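PDB 3HYI: protein DUF199/WhiA, which probably takes part in cell division and chromosome segregation and probably binds DNA, pairing a degenerate LAGLIDADG homing-endonuclease domain with a C-terminal helix-turn-helix domain. Local coordinates for residues S10-E15 against Q188-E193; E15-V20 against L118-G123; R25-S30 against F111-R116; L33-A38 against R60-L65; G122-N127 against H133-L138. All coordinates share one frame; numbering follows the deposited sequence.

Overall arrangement
From the N terminus, helix 9-16 meets helix 189-201 in contact 1, whose loop encloses all the other contacts. Contact 2 follows directly, sharing Glu15, and brings the residues after that helix against helix 108-122. Nested inside it, contact 3 pairs helix 25-39 with helix 108-122, the two central helices of the LAGLIDADG-like halves. Contact 4 lies deeper still, packing helix 25-39 on helix 56-68 within the N-terminal half. Contact 5 starts where contact 2 ends, sharing Gly122 and Gly123, and closes the short hairpin 123-125/134-138 of the second half. None of the loops cross; helix 9-16 touches parts of both halves.

Contact 1 (S10-E15 against Q188-E193); sequences SEEIKE and QRKLEE
Glu12 meets the end of Lys190 where helix 9-16 passes the start of helix 189-201. The two side chains cross at about a right angle, and the lysine ammonium lies against the root of the glutamate as well as its end: Lys190 NZ is 3.6 Å from Glu12 CB. The charged atoms themselves form a long salt bridge, with Glu12 OE2 3.7 Å from Lys190 NZ. One residue on, Ile13 turns its CG1 branch to the aliphatic part of the same lysine, Ile13 CG1 lying 3.9 Å from Lys190 CD. The lysine chain gets there by bending at chi2, chi3 and chi4, and its NZ also reaches back to Glu193 OE1, 3.3 Å away on its own helix. Ile13 continues into an apolar layer with Leu182 and Met125. Replacing Glu12 by an alanine would probably leave Lys190 with Glu193 as its one carboxylate here and let its ammonium shift toward that residue, away from helix 9-16. The chemistry is that of a small salt-bridge network: a largely buried lysine lies between two carboxylates, probably easing their mutual repulsion, while its methylenes pack on isoleucine.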
# COMPACT_ATOMS: atom_id res chain seq x y z
N SER A 10 -1.29 11.46 6.86
CA SER A 10 -0.06 12.22 6.65
C SER A 10 0.17 13.27 7.73
O SER A 10 1.27 13.37 8.27
CB SER A 10 -0.11 12.90 5.28
OG SER A 10 1.18 13.31 4.87
N GLU A 11 -0.86 14.05 8.04
CA GLU A 11 -0.77 15.07 9.08
C GLU A 11 -0.55 14.46 10.46
O GLU A 11 0.13 15.05 11.29
CB GLU A 11 -2.02 15.96 9.08
CG GLU A 11 -1.97 17.17 10.04
CD GLU A 11 -0.92 18.22 9.69
OE1 GLU A 11 -0.27 18.12 8.62
OE2 GLU A 11 -0.73 19.16 10.50
N GLU A 12 -1.12 13.28 10.69
CA GLU A 12 -0.90 12.54 11.94
C GLU A 12 0.57 12.16 12.13
O GLU A 12 1.10 12.22 13.24
CB GLU A 12 -1.78 11.29 12.00
CG GLU A 12 -3.22 11.58 12.34
CD GLU A 12 -4.05 10.31 12.45
OE1 GLU A 12 -4.63 10.09 13.53
OE2 GLU A 12 -4.11 9.54 11.47
N ILE A 13 1.22 11.75 11.04
CA ILE A 13 2.67 11.51 11.05
C ILE A 13 3.43 12.80 11.35
O ILE A 13 4.34 12.80 12.18
CB ILE A 13 3.15 10.94 9.69
CG1 ILE A 13 2.64 9.52 9.49
CG2 ILE A 13 4.67 10.96 9.60
CD1 ILE A 13 2.43 9.17 8.05
N LYS A 14 3.04 13.88 10.69
CA LYS A 14 3.72 15.17 10.87
C LYS A 14 3.56 15.76 12.28
O LYS A 14 4.45 16.45 12.76
CB LYS A 14 3.25 16.17 9.81
CG LYS A 14 3.75 15.82 8.43
CD LYS A 14 3.33 16.82 7.38
CE LYS A 14 3.83 16.38 6.01
NZ LYS A 14 3.71 17.45 4.99
N GLU A 15 2.44 15.46 12.95
CA GLU A 15 2.24 15.87 14.34
C GLU A 15 3.25 15.24 15.30
O GLU A 15 3.64 15.86 16.29
CB GLU A 15 0.82 15.52 14.80
CG GLU A 15 -0.25 16.45 14.24
CD GLU A 15 -1.66 15.99 14.56
OE1 GLU A 15 -1.86 14.78 14.78
OE2 GLU A 15 -2.56 16.85 14.59
N GLN A 188 7.53 7.57 15.80
CA GLN A 188 7.59 6.49 16.78
C GLN A 188 6.28 5.71 16.90
O GLN A 188 6.23 4.53 16.55
CB GLN A 188 8.01 7.04 18.15
CG GLN A 188 9.52 7.27 18.28
CD GLN A 188 10.32 5.97 18.28
OE1 GLN A 188 10.08 5.09 19.11
NE2 GLN A 188 11.26 5.84 17.36
N ARG A 189 5.22 6.36 17.39
CA ARG A 189 3.95 5.67 17.64
C ARG A 189 3.37 5.05 16.38
O ARG A 189 2.88 3.92 16.40
CB ARG A 189 2.91 6.62 18.23
CG ARG A 189 3.30 7.23 19.57
N LYS A 190 3.45 5.78 15.27
CA LYS A 190 2.80 5.36 14.03
C LYS A 190 3.50 4.21 13.31
O LYS A 190 2.91 3.59 12.44
CB LYS A 190 2.60 6.55 13.08
CG LYS A 190 1.28 7.28 13.33
CD LYS A 190 0.47 7.47 12.06
CE LYS A 190 -1.03 7.43 12.32
NZ LYS A 190 -1.42 8.09 13.60
N LEU A 191 4.75 3.92 13.68
CA LEU A 191 5.46 2.78 13.11
C LEU A 191 4.79 1.47 13.50
O LEU A 191 4.81 0.51 12.73
CB LEU A 191 6.93 2.76 13.56
CG LEU A 191 7.78 4.01 13.33
CD1 LEU A 191 9.08 3.90 14.12
CD2 LEU A 191 8.06 4.21 11.85
N GLU A 192 4.19 1.43 14.69
CA GLU A 192 3.49 0.25 15.18
C GLU A 192 2.18 0.02 14.43
O GLU A 192 1.82 -1.12 14.12
CB GLU A 192 3.21 0.38 16.68
N GLU A 193 1.46 1.10 14.15
CA GLU A 193 0.19 1.04 13.43
C GLU A 193 0.40 0.56 11.99
O GLU A 193 -0.39 -0.22 11.47
CB GLU A 193 -0.48 2.42 13.41
CG GLU A 193 -0.84 2.96 14.79
CD GLU A 193 -1.24 4.42 14.76
OE1 GLU A 193 -1.90 4.84 13.78
OE2 GLU A 193 -0.91 5.15 15.72

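Contact 2 (E15-V20 against L118-G123); sequences EELVNV and LFLSGG
Leu17 and Leu120 carry this contact, a small apolar junction between the turn that follows helix 9-16 and the last turn of helix 108-122. Methyl meets methyl, Leu17 CD1 lying 4.1 Å from Leu120 CD2. The same Leu120 CD2 also sits 4.1 Å from Leu17 CB, so one methyl of Leu120 touches both the root and the end of Leu17, the two side chains crossing at a slant. Leu17 CD1 further approaches the Phe119 ring at an oblique angle, 4.2 Å from Phe119 CD1. The phenylalanine presents that ring atom because its CG stands anti to the backbone N (chi1 178°).

Leu17 opens a type I turn ending at Val20, whose closing bond, from Val20 N to Leu17 O, is weak at 3.4 Å. Opposite, the backbone bond from Gly123 N to Phe119 O, 2.9 Å long, finishes the helix just beyond the touching residues.

Farther out, Ile185 and Val187 pack against Leu17, and Lys14 makes a cation-pi contact with Phe119 while its NZ bonds to Leu120 O and Gly123 O. Arg61 NH1 donates to Val18 O and Val20 O, tying the turn to helix 56-68. The contact itself is purely dispersive and buried: methyls and an obliquely met ring at ordinary van der Waals distances, and directional bonding is left to the backbone and to the charged residues around it.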
# COMPACT_ATOMS: atom_id res chain seq x y z
N GLU A 15 2.44 15.46 12.95
CA GLU A 15 2.24 15.87 14.34
C GLU A 15 3.25 15.24 15.30
O GLU A 15 3.64 15.86 16.29
CB GLU A 15 0.82 15.52 14.80
CG GLU A 15 -0.25 16.45 14.24
CD GLU A 15 -1.66 15.99 14.56
OE1 GLU A 15 -1.86 14.78 14.78
OE2 GLU A 15 -2.56 16.85 14.59
N GLU A 16 3.66 14.00 15.02
CA GLU A 16 4.69 13.33 15.83
C GLU A 16 6.05 14.03 15.76
O GLU A 16 6.87 13.88 16.67
CB GLU A 16 4.87 11.87 15.39
CG GLU A 16 3.76 10.93 15.85
CD GLU A 16 4.18 9.46 15.80
OE1 GLU A 16 5.32 9.14 16.21
OE2 GLU A 16 3.35 8.62 15.38
N LEU A 17 6.28 14.78 14.69
CA LEU A 17 7.58 15.41 14.44
C LEU A 17 7.72 16.83 15.00
O LEU A 17 8.82 17.38 15.01
CB LEU A 17 7.86 15.42 12.94
CG LEU A 17 7.83 14.05 12.26
CD1 LEU A 17 8.06 14.19 10.76
CD2 LEU A 17 8.87 13.11 12.88
N VAL A 18 6.62 17.42 15.47
CA VAL A 18 6.62 18.82 15.90
C VAL A 18 7.57 19.09 17.08
O VAL A 18 8.16 20.17 17.16
CB VAL A 18 5.19 19.30 16.25
CG1 VAL A 18 5.21 20.70 16.87
CG2 VAL A 18 4.31 19.29 15.02
N ASN A 19 7.72 18.11 17.97
CA ASN A 19 8.56 18.26 19.17
C ASN A 19 9.75 17.29 19.24
O ASN A 19 10.31 17.08 20.32
CB ASN A 19 7.69 18.11 20.43
CG ASN A 19 6.70 19.24 20.58
OD1 ASN A 19 7.08 20.41 20.67
ND2 ASN A 19 5.41 18.90 20.60
N VAL A 20 10.14 16.72 18.11
CA VAL A 20 11.37 15.92 18.02
C VAL A 20 12.56 16.79 18.48
O VAL A 20 12.58 17.98 18.21
CB VAL A 20 11.59 15.40 16.57
CG1 VAL A 20 13.03 14.94 16.36
CG2 VAL A 20 10.61 14.28 16.26
N LEU A 118 12.38 18.70 4.70
CA LEU A 118 11.83 18.45 3.36
C LEU A 118 10.45 17.80 3.41
O LEU A 118 9.54 18.19 2.69
CB LEU A 118 12.77 17.55 2.54
CG LEU A 118 14.03 18.17 1.92
CD1 LEU A 118 14.80 17.11 1.15
CD2 LEU A 118 13.68 19.34 1.01
N PHE A 119 10.32 16.81 4.28
CA PHE A 119 9.09 16.04 4.41
C PHE A 119 7.96 16.83 5.06
O PHE A 119 6.82 16.81 4.57
CB PHE A 119 9.35 14.77 5.23
CG PHE A 119 8.13 13.93 5.45
CD1 PHE A 119 7.44 13.99 6.66
CD2 PHE A 119 7.65 13.10 4.45
CE1 PHE A 119 6.32 13.22 6.87
CE2 PHE A 119 6.51 12.33 4.65
CZ PHE A 119 5.85 12.39 5.86
N LEU A 120 8.26 17.50 6.16
CA LEU A 120 7.27 18.31 6.86
C LEU A 120 6.69 19.39 5.95
O LEU A 120 5.47 19.54 5.85
CB LEU A 120 7.87 18.97 8.11
CG LEU A 120 7.92 18.10 9.38
CD1 LEU A 120 8.80 18.75 10.41
CD2 LEU A 120 6.52 17.85 9.95
N SER A 121 7.56 20.11 5.26
CA SER A 121 7.16 21.28 4.47
C SER A 121 6.49 20.90 3.15
O SER A 121 5.40 21.38 2.85
CB SER A 121 8.37 22.20 4.22
OG SER A 121 9.39 21.53 3.50
N GLY A 122 7.15 20.05 2.36
CA GLY A 122 6.67 19.72 1.02
C GLY A 122 6.38 18.25 0.75
O GLY A 122 6.04 17.89 -0.38
N GLY A 123 6.51 17.41 1.77
CA GLY A 123 6.31 15.97 1.61
C GLY A 123 4.93 15.51 2.04
O GLY A 123 4.18 16.26 2.64

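Contact 3 (R25-S30 against F111-R116); sequences REEVIS and FVSFLR
Glu27 and Ser30 face Ser113 and Phe114 across two helices that run in roughly the same direction, their short axes 7.9 Å apart and inclined by 34°. Close packing comes first. Ser113 CB presses to within 3.2 Å of Glu27 O, and Ser113 OG lies over Glu27 CB. One turn along, Ser30 OG is 3.6 Å from Phe114 CB, a small side chain letting the backbones draw near.

The second kind is C-H to carbonyl. Phe114 CA points a hydrogen at Ser30 O from 3.5 Å, and the same oxygen lies in the plane of the Phe114 ring, at its edge near CD1.

Water supplies the third. One molecule donates to Glu27 OE1 and accepts from Ser113 OG, 2.7 Å from the latter; another links Glu27 O and Arg116 NH2 weakly. Beyond the two segments, Glu27 OE2 pairs with Ser24 OG and Ser30 OG with Leu110 O.

Such tightly packed, small-residue helix pairs are a hallmark of the LAGLIDADG fold, where they form the interface between its two halves. Helix 141-155 packs on Phe111, Phe114 and Leu115, and helix 56-68 lies against Val28.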
# COMPACT_ATOMS: atom_id res chain seq x y z
N ARG A 25 22.72 23.11 16.80
CA ARG A 25 22.47 24.26 15.95
C ARG A 25 22.58 23.92 14.46
O ARG A 25 21.82 24.43 13.63
CB ARG A 25 23.47 25.35 16.30
CG ARG A 25 23.22 26.63 15.58
CD ARG A 25 24.26 27.66 15.93
NE ARG A 25 24.24 28.69 14.91
CZ ARG A 25 23.44 29.75 14.91
NH1 ARG A 25 22.60 29.99 15.91
NH2 ARG A 25 23.51 30.61 13.89
N GLU A 26 23.53 23.05 14.13
CA GLU A 26 23.81 22.63 12.76
C GLU A 26 22.65 21.81 12.20
O GLU A 26 22.26 21.99 11.04
CB GLU A 26 25.09 21.81 12.73
CG GLU A 26 26.37 22.62 12.96
CD GLU A 26 26.54 23.12 14.39
OE1 GLU A 26 26.16 22.40 15.35
OE2 GLU A 26 27.08 24.24 14.56
N GLU A 27 22.13 20.90 13.02
CA GLU A 27 20.98 20.07 12.64
C GLU A 27 19.70 20.90 12.55
O GLU A 27 18.84 20.63 11.71
CB GLU A 27 20.81 18.93 13.64
CG GLU A 27 21.86 17.85 13.52
CD GLU A 27 21.95 17.00 14.77
OE1 GLU A 27 21.12 16.08 14.92
OE2 GLU A 27 22.86 17.25 15.59
N VAL A 28 19.58 21.91 13.41
CA VAL A 28 18.45 22.84 13.37
C VAL A 28 18.46 23.66 12.08
O VAL A 28 17.42 23.82 11.43
CB VAL A 28 18.46 23.78 14.60
CG1 VAL A 28 17.44 24.92 14.44
CG2 VAL A 28 18.19 22.99 15.87
N ILE A 29 19.63 24.18 11.71
CA ILE A 29 19.78 24.94 10.46
C ILE A 29 19.62 24.03 9.24
O ILE A 29 19.07 24.44 8.22
CB ILE A 29 21.13 25.68 10.41
CG1 ILE A 29 21.13 26.86 11.40
CG2 ILE A 29 21.42 26.20 9.01
CD1 ILE A 29 22.50 27.43 11.67
N SER A 30 20.09 22.79 9.36
CA SER A 30 19.94 21.80 8.30
C SER A 30 18.46 21.49 8.05
O SER A 30 18.02 21.43 6.90
CB SER A 30 20.70 20.51 8.63
OG SER A 30 20.65 19.59 7.55
N PHE A 111 21.84 15.20 7.43
CA PHE A 111 20.96 14.73 6.37
C PHE A 111 19.57 14.32 6.87
O PHE A 111 18.56 14.59 6.22
CB PHE A 111 21.60 13.58 5.60
CG PHE A 111 20.75 13.04 4.49
CD1 PHE A 111 20.44 13.84 3.40
CD2 PHE A 111 20.25 11.75 4.54
CE1 PHE A 111 19.66 13.36 2.36
CE2 PHE A 111 19.46 11.26 3.51
CZ PHE A 111 19.16 12.07 2.42
N VAL A 112 19.52 13.68 8.04
CA VAL A 112 18.25 13.27 8.62
C VAL A 112 17.38 14.47 8.98
O VAL A 112 16.17 14.45 8.77
CB VAL A 112 18.46 12.39 9.87
CG1 VAL A 112 17.17 12.23 10.65
CG2 VAL A 112 18.98 11.03 9.45
N SER A 113 18.01 15.52 9.50
CA SER A 113 17.32 16.76 9.83
C SER A 113 16.82 17.48 8.58
O SER A 113 15.72 18.02 8.57
CB SER A 113 18.24 17.67 10.64
OG SER A 113 18.53 17.10 11.90
N PHE A 114 17.65 17.48 7.54
CA PHE A 114 17.27 18.03 6.23
C PHE A 114 16.07 17.29 5.66
O PHE A 114 15.13 17.91 5.15
CB PHE A 114 18.47 17.95 5.27
CG PHE A 114 18.21 18.54 3.91
CD1 PHE A 114 18.04 19.91 3.75
CD2 PHE A 114 18.17 17.73 2.78
CE1 PHE A 114 17.82 20.46 2.49
CE2 PHE A 114 17.96 18.27 1.52
CZ PHE A 114 17.78 19.64 1.38
N LEU A 115 16.10 15.96 5.74
CA LEU A 115 14.98 15.12 5.30
C LEU A 115 13.69 15.43 6.05
O LEU A 115 12.62 15.49 5.45
CB LEU A 115 15.30 13.63 5.47
CG LEU A 115 16.15 12.95 4.40
CD1 LEU A 115 16.37 11.50 4.79
CD2 LEU A 115 15.50 13.05 3.03
N ARG A 116 13.80 15.61 7.37
CA ARG A 116 12.64 15.95 8.20
C ARG A 116 12.02 17.27 7.75
O ARG A 116 10.80 17.38 7.63
CB ARG A 116 13.04 16.01 9.68
CG ARG A 116 11.87 16.27 10.62
CD ARG A 116 12.19 15.89 12.05
NE ARG A 116 13.40 16.54 12.54
CZ ARG A 116 14.57 15.95 12.79
NH1 ARG A 116 14.74 14.64 12.62
NH2 ARG A 116 15.58 16.69 13.21
O HOH W 1 16.56 19.86 13.63
O HOH W 2 19.77 14.94 12.96

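Contact 4 (L33-A38 against R60-L65); sequences LGFIKA and RRLLNL
Within the N-terminal LAGLIDADG-like half, the central helix 25-39 sends Phe35 onto helix 56-68, and that one ring makes the whole contact with Arg61, Leu62 and Leu65. The short axes stand 11.4 Å apart and cross at -129°, a gap bridged by side chains. Leu62 lies over one face of the ring: its CD1 sits 3.9 Å above the plane, offset toward the rim, and Leu62 CB is 4.0 Å from Phe35 CE1. Leu65 comes in obliquely, its CD2 3.9 Å from Phe35 CE2. The far tip of the ring, Phe35 CZ, meets Arg61 CB at 4.1 Å. Arg61 sets CG anti to its backbone N (chi1 -175°) and then bends at chi2, carrying the guanidinium away from the ring to a salt bridge with Glu31 and to the turn at Val20. An alanine in place of Phe35 is likely to open a gap between the two helices and leave Leu62, Leu65 and the stem of Arg61 without their common partner. Phe35 also touches Phe51 of strand 48-53 and Ser121 of helix 108-122, so it stands where two helices, the N-terminal sheet and the second half of the domain come together.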
# COMPACT_ATOMS: atom_id res chain seq x y z
N LEU A 33 16.90 24.51 6.41
CA LEU A 33 17.26 24.50 4.99
C LEU A 33 16.32 23.60 4.19
O LEU A 33 15.97 23.91 3.06
CB LEU A 33 18.72 24.05 4.80
CG LEU A 33 19.28 24.19 3.39
CD1 LEU A 33 19.47 25.66 3.02
CD2 LEU A 33 20.60 23.43 3.25
N GLY A 34 15.92 22.48 4.80
CA GLY A 34 14.91 21.59 4.22
C GLY A 34 13.60 22.31 3.96
O GLY A 34 13.02 22.18 2.89
N PHE A 35 13.14 23.07 4.96
CA PHE A 35 11.97 23.94 4.82
C PHE A 35 12.19 24.98 3.72
O PHE A 35 11.32 25.19 2.87
CB PHE A 35 11.67 24.67 6.13
CG PHE A 35 10.80 23.90 7.09
CD1 PHE A 35 9.43 24.09 7.11
CD2 PHE A 35 11.37 23.03 8.02
CE1 PHE A 35 8.62 23.39 8.01
CE2 PHE A 35 10.57 22.33 8.92
CZ PHE A 35 9.19 22.52 8.92
N ILE A 36 13.36 25.62 3.75
CA ILE A 36 13.71 26.66 2.77
C ILE A 36 13.76 26.11 1.34
O ILE A 36 13.16 26.69 0.43
CB ILE A 36 15.06 27.33 3.10
CG1 ILE A 36 14.97 28.15 4.38
CG2 ILE A 36 15.52 28.23 1.95
CD1 ILE A 36 16.29 28.74 4.82
N LYS A 37 14.46 25.00 1.15
CA LYS A 37 14.60 24.39 -0.17
C LYS A 37 13.25 23.93 -0.74
O LYS A 37 12.98 24.10 -1.93
CB LYS A 37 15.57 23.21 -0.14
CG LYS A 37 17.04 23.58 0.06
CD LYS A 37 17.55 24.54 -1.00
CE LYS A 37 19.07 24.54 -1.07
NZ LYS A 37 19.59 25.70 -1.85
N ALA A 38 12.41 23.34 0.12
CA ALA A 38 11.12 22.80 -0.31
C ALA A 38 10.05 23.88 -0.51
O ALA A 38 9.37 23.90 -1.54
CB ALA A 38 10.63 21.76 0.69
N ARG A 60 4.14 24.73 12.90
CA ARG A 60 4.56 24.71 14.30
C ARG A 60 6.02 24.30 14.48
O ARG A 60 6.71 24.82 15.35
CB ARG A 60 3.67 23.78 15.11
CG ARG A 60 2.26 24.31 15.31
CD ARG A 60 1.56 23.58 16.44
NE ARG A 60 0.33 24.27 16.82
CZ ARG A 60 -0.87 24.06 16.28
NH1 ARG A 60 -1.05 23.16 15.33
NH2 ARG A 60 -1.90 24.77 16.72
N ARG A 61 6.47 23.35 13.67
CA ARG A 61 7.87 22.94 13.68
C ARG A 61 8.77 24.09 13.24
O ARG A 61 9.82 24.32 13.85
CB ARG A 61 8.10 21.73 12.77
CG ARG A 61 9.51 21.16 12.82
CD ARG A 61 9.82 20.59 14.18
NE ARG A 61 11.15 19.99 14.25
CZ ARG A 61 11.73 19.55 15.36
NH1 ARG A 61 11.10 19.65 16.53
NH2 ARG A 61 12.95 19.03 15.30
N LEU A 62 8.37 24.79 12.19
CA LEU A 62 9.12 25.94 11.69
C LEU A 62 9.26 27.01 12.77
O LEU A 62 10.33 27.60 12.93
CB LEU A 62 8.44 26.54 10.45
CG LEU A 62 9.15 27.72 9.77
CD1 LEU A 62 10.53 27.31 9.27
CD2 LEU A 62 8.30 28.27 8.63
N LEU A 63 8.18 27.25 13.51
CA LEU A 63 8.21 28.22 14.60
C LEU A 63 9.15 27.77 15.72
O LEU A 63 9.86 28.59 16.30
CB LEU A 63 6.80 28.48 15.16
CG LEU A 63 5.81 29.21 14.26
CD1 LEU A 63 4.51 29.48 15.02
CD2 LEU A 63 6.38 30.51 13.72
N ASN A 64 9.14 26.48 16.02
CA ASN A 64 10.04 25.93 17.05
C ASN A 64 11.52 26.01 16.65
O ASN A 64 12.38 26.23 17.51
CB ASN A 64 9.66 24.49 17.38
CG ASN A 64 8.31 24.38 18.08
OD1 ASN A 64 7.75 25.36 18.56
ND2 ASN A 64 7.78 23.15 18.15
N LEU A 65 11.81 25.84 15.37
CA LEU A 65 13.18 25.98 14.86
C LEU A 65 13.67 27.41 14.97
O LEU A 65 14.80 27.66 15.42
CB LEU A 65 13.26 25.52 13.39
CG LEU A 65 13.63 24.06 13.09
CD1 LEU A 65 13.36 23.15 14.26
CD2 LEU A 65 12.88 23.58 11.86

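Contact 5 (G122-N127 against H133-L138); sequences GGSMTN and HLEINL
Gly123, Ser124 and Met125 pair with Ile136, Glu135 and Leu134 as an antiparallel hairpin, the axes of the short strands 4.7 Å apart at 163°, with Ser124 and Glu135 the hydrogen-bonded pair. The bond from Glu135 N to Ser124 O, 2.9 Å long, runs nearly along the C=O axis, as does that from Thr126 N to His133 O. By contrast, Asn137 N meets Gly122 O from above the carbonyl plane.

On the face of Ser124 and Glu135 the side chains are polar. Glu135 CG sits between backbone N and carbonyl carbon (chi1 60°), and Ser124 OG takes the same position, which brings Ser124 OG to a weak 3.1 Å bond with Glu135 OE2. Asn137 ND2 donates to that OE2 from above the carboxylate plane. His133 NE2, with the oxygen in its ring plane, donates over 3.0 Å to the anti lone pair of Glu135 OE1, which also bridges to Lys169 of strand 168-172. Beside it, Thr126 OG1 lies at the edge of the His133 ring, and a water joins Thr126 O to His133 N.

On the other face Met125 CG packs on Leu134 CB at 4.2 Å, toward Ile13 and helix 175-184. The hairpin thus divides its chemistry: an apolar side turned to the helices, and a carboxylate whose rotation is probably fixed by histidine, asparagine and lysine, with a weak bond from serine.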
# COMPACT_ATOMS: atom_id res chain seq x y z
N GLY A 122 7.15 20.05 2.36
CA GLY A 122 6.67 19.72 1.02
C GLY A 122 6.38 18.25 0.75
O GLY A 122 6.04 17.89 -0.38
N GLY A 123 6.51 17.41 1.77
CA GLY A 123 6.31 15.97 1.61
C GLY A 123 4.93 15.51 2.04
O GLY A 123 4.18 16.26 2.64
N SER A 124 4.60 14.27 1.72
CA SER A 124 3.37 13.64 2.21
C SER A 124 3.47 12.13 2.14
O SER A 124 4.37 11.58 1.51
CB SER A 124 2.15 14.12 1.42
OG SER A 124 2.25 13.81 0.04
N MET A 125 2.54 11.47 2.82
CA MET A 125 2.49 10.03 2.85
C MET A 125 1.06 9.54 2.78
O MET A 125 0.16 10.08 3.44
CB MET A 125 3.15 9.49 4.11
CG MET A 125 3.37 7.99 4.08
SD MET A 125 3.70 7.31 5.70
CE MET A 125 3.58 5.56 5.35
N THR A 126 0.86 8.51 1.98
CA THR A 126 -0.45 7.91 1.80
C THR A 126 -0.77 6.96 2.95
O THR A 126 0.13 6.38 3.56
CB THR A 126 -0.50 7.13 0.49
OG1 THR A 126 -0.71 8.04 -0.60
CG2 THR A 126 -1.64 6.14 0.52
N ASN A 127 -2.06 6.83 3.25
CA ASN A 127 -2.55 5.80 4.15
C ASN A 127 -2.20 4.42 3.57
O ASN A 127 -2.70 4.05 2.51
CB ASN A 127 -4.06 5.93 4.33
CG ASN A 127 -4.59 5.15 5.53
OD1 ASN A 127 -4.09 4.07 5.86
ND2 ASN A 127 -5.62 5.69 6.18
N HIS A 133 3.13 4.78 -0.49
CA HIS A 133 3.62 6.00 -1.13
C HIS A 133 4.04 7.06 -0.12
O HIS A 133 3.24 7.50 0.70
CB HIS A 133 2.56 6.58 -2.06
CG HIS A 133 3.07 7.65 -2.97
ND1 HIS A 133 3.95 7.39 -4.00
CD2 HIS A 133 2.81 8.98 -3.03
CE1 HIS A 133 4.22 8.51 -4.64
NE2 HIS A 133 3.54 9.49 -4.07
N LEU A 134 5.31 7.45 -0.19
CA LEU A 134 5.82 8.60 0.53
C LEU A 134 6.54 9.47 -0.48
O LEU A 134 7.38 8.97 -1.24
CB LEU A 134 6.77 8.16 1.65
CG LEU A 134 7.31 9.29 2.53
CD1 LEU A 134 7.56 8.81 3.95
CD2 LEU A 134 8.58 9.90 1.93
N GLU A 135 6.21 10.75 -0.52
CA GLU A 135 6.76 11.65 -1.53
C GLU A 135 7.38 12.90 -0.92
O GLU A 135 7.02 13.31 0.18
CB GLU A 135 5.68 12.05 -2.54
CG GLU A 135 4.48 12.78 -1.94
CD GLU A 135 3.52 13.27 -3.00
OE1 GLU A 135 3.20 12.50 -3.93
OE2 GLU A 135 3.06 14.43 -2.89
N ILE A 136 8.32 13.49 -1.66
CA ILE A 136 8.88 14.79 -1.34
C ILE A 136 8.89 15.64 -2.62
O ILE A 136 9.50 15.27 -3.62
CB ILE A 136 10.32 14.67 -0.79
CG1 ILE A 136 10.29 14.15 0.65
CG2 ILE A 136 11.02 16.02 -0.82
CD1 ILE A 136 11.66 13.83 1.20
N ASN A 137 8.19 16.77 -2.57
CA ASN A 137 8.14 17.70 -3.69
C ASN A 137 9.25 18.73 -3.59
O ASN A 137 9.50 19.26 -2.50
CB ASN A 137 6.78 18.40 -3.75
CG ASN A 137 5.67 17.49 -4.25
OD1 ASN A 137 5.08 17.74 -5.30
ND2 ASN A 137 5.39 16.43 -3.50
N LEU A 138 9.91 19.01 -4.71
CA LEU A 138 11.03 19.96 -4.73
C LEU A 138 11.20 20.57 -6.12
O LEU A 138 11.08 19.87 -7.13
CB LEU A 138 12.33 19.24 -4.33
CG LEU A 138 13.40 20.14 -3.69
O HOH W 3 2.17 4.62 2.43